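Local coordinates for halotolerant alpha-type carbonic anhydrase (dCA II) (PDB 1Y7W), which catalyses the reversible hydration of carbon dioxide to bicarbonate as a zinc-dependent, salt-tolerant alpha-type carbonic anhydrase from a green alga, at residues I171-S176 with T247-T252. Numbering follows the deposited sequence.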
# COMPACT_ATOMS: atom_id res chain seq x y z
N ILE A 171 3.15 4.30 2.84
CA ILE A 171 3.21 5.70 3.27
C ILE A 171 2.17 5.93 4.36
O ILE A 171 1.01 5.60 4.17
CB ILE A 171 2.92 6.62 2.07
CG1 ILE A 171 4.10 6.49 1.07
CG2 ILE A 171 2.80 8.13 2.51
CD1 ILE A 171 3.78 6.98 -0.38
N MET A 172 2.60 6.50 5.50
CA MET A 172 1.70 6.76 6.64
C MET A 172 1.15 8.19 6.64
O MET A 172 1.76 9.11 6.10
CB MET A 172 2.49 6.61 7.96
CG MET A 172 3.16 5.27 8.11
SD MET A 172 1.87 3.99 8.21
CE MET A 172 2.85 2.58 8.80
N TYR A 173 0.00 8.36 7.30
CA TYR A 173 -0.58 9.68 7.49
C TYR A 173 -0.88 9.78 8.98
O TYR A 173 -1.48 8.87 9.52
CB TYR A 173 -1.90 9.84 6.78
CG TYR A 173 -1.81 9.76 5.29
CD1 TYR A 173 -1.58 8.52 4.66
CD2 TYR A 173 -1.92 10.93 4.50
CE1 TYR A 173 -1.46 8.46 3.23
CE2 TYR A 173 -1.81 10.88 3.10
CZ TYR A 173 -1.57 9.64 2.47
OH TYR A 173 -1.43 9.62 1.10
N LYS A 174 -0.40 10.85 9.62
CA LYS A 174 -0.72 11.07 11.03
C LYS A 174 -1.87 12.11 11.13
O LYS A 174 -2.06 12.98 10.25
CB LYS A 174 0.49 11.62 11.79
CG LYS A 174 0.98 12.97 11.32
CD LYS A 174 2.06 13.54 12.26
CE LYS A 174 2.59 14.90 11.72
NZ LYS A 174 3.75 15.46 12.53
N TYR A 175 -2.67 12.01 12.19
CA TYR A 175 -3.75 12.97 12.36
C TYR A 175 -3.08 14.33 12.62
O TYR A 175 -2.09 14.43 13.34
CB TYR A 175 -4.65 12.63 13.58
CG TYR A 175 -5.75 11.63 13.27
CD1 TYR A 175 -6.61 11.84 12.21
CD2 TYR A 175 -5.91 10.47 14.04
CE1 TYR A 175 -7.62 10.91 11.91
CE2 TYR A 175 -6.93 9.53 13.74
CZ TYR A 175 -7.76 9.77 12.67
OH TYR A 175 -8.71 8.85 12.31
N SER A 176 -3.65 15.35 12.04
CA SER A 176 -3.11 16.69 12.17
C SER A 176 -4.28 17.67 12.03
O SER A 176 -5.39 17.24 11.69
CB SER A 176 -2.11 16.88 11.03
OG SER A 176 -1.89 18.23 10.74
N THR A 247 8.50 8.99 7.56
CA THR A 247 7.99 10.34 7.79
C THR A 247 6.58 10.33 7.25
O THR A 247 6.34 10.08 6.07
CB THR A 247 8.78 11.36 6.99
OG1 THR A 247 10.17 11.26 7.34
CG2 THR A 247 8.25 12.76 7.27
N PRO A 248 5.60 10.62 8.12
CA PRO A 248 4.22 10.62 7.64
C PRO A 248 3.72 11.87 6.95
O PRO A 248 4.32 12.95 7.03
CB PRO A 248 3.40 10.33 8.91
CG PRO A 248 4.26 10.88 10.03
CD PRO A 248 5.71 10.84 9.59
N ARG A 249 2.65 11.68 6.19
CA ARG A 249 1.91 12.82 5.62
C ARG A 249 0.90 13.16 6.73
O ARG A 249 1.01 12.61 7.83
CB ARG A 249 1.17 12.39 4.36
CG ARG A 249 2.06 12.62 3.13
CD ARG A 249 1.32 12.18 1.86
NE ARG A 249 2.12 12.54 0.70
CZ ARG A 249 2.09 13.72 0.09
NH1 ARG A 249 2.89 13.93 -0.96
NH2 ARG A 249 1.23 14.68 0.50
N GLU A 250 -0.07 14.03 6.44
CA GLU A 250 -1.06 14.43 7.45
C GLU A 250 -2.48 14.20 7.01
O GLU A 250 -2.75 14.27 5.86
CB GLU A 250 -0.86 15.93 7.81
CG GLU A 250 0.52 16.17 8.43
CD GLU A 250 0.79 17.62 8.80
OE1 GLU A 250 1.98 17.91 9.08
OE2 GLU A 250 -0.16 18.46 8.80
N VAL A 251 -3.39 13.98 7.94
CA VAL A 251 -4.79 13.76 7.58
C VAL A 251 -5.67 14.22 8.71
O VAL A 251 -5.27 14.13 9.86
CB VAL A 251 -5.06 12.25 7.28
CG1 VAL A 251 -4.83 11.42 8.49
CG2 VAL A 251 -6.46 12.06 6.77
N THR A 252 -6.86 14.71 8.39
CA THR A 252 -7.80 15.16 9.39
C THR A 252 -8.91 14.17 9.59
O THR A 252 -9.14 13.29 8.74
CB THR A 252 -8.47 16.48 8.98
OG1 THR A 252 -9.24 16.27 7.81
CG2 THR A 252 -7.43 17.50 8.71
O HOH W 1 5.29 7.52 5.60
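Tyr173 pairs with Arg249, Lys174 with Glu250 and Tyr175 with Val251 in a parallel strand pairing of the mixed central sheet of the alpha-carbonic anhydrase fold. The backbone ladder runs from Arg249 N to Met172 O (2.7 Å), through Lys174 N to Arg249 O and Val251 N to Lys174 O, to Ser176 N on Val251 O. A water bridges Met172 N and Thr247 O at the Pro248 end of the pairing. Tyr173 and Arg249 lie side by side on one face; Arg249 CB sits 3.4 Å from Tyr173 CD2, and CD, reached by an anti chi2 (180°), lies 3.6 Å from Tyr173 CE2. The guanidinium, inclined 38° to the ring, continues to a salt bridge with Asp180 and to the carbonyls of Thr215, Leu217 and Leu218. On the other face Lys174 runs extended beside Glu250, its NZ 4.6 Å from Glu250 OE1, beyond a salt bridge. Ser176 OG, anti to its backbone N (chi1 158°), donates to Glu250 OE2 (2.6 Å) from well above the carboxylate plane and also bonds Asn178 N. Strand 147-155 flanks 166-175 on its other edge, Leu183 of helix 181-195 packs on Tyr173 and Val251, and Thr252 caps helix 253-266 through Gln255 N.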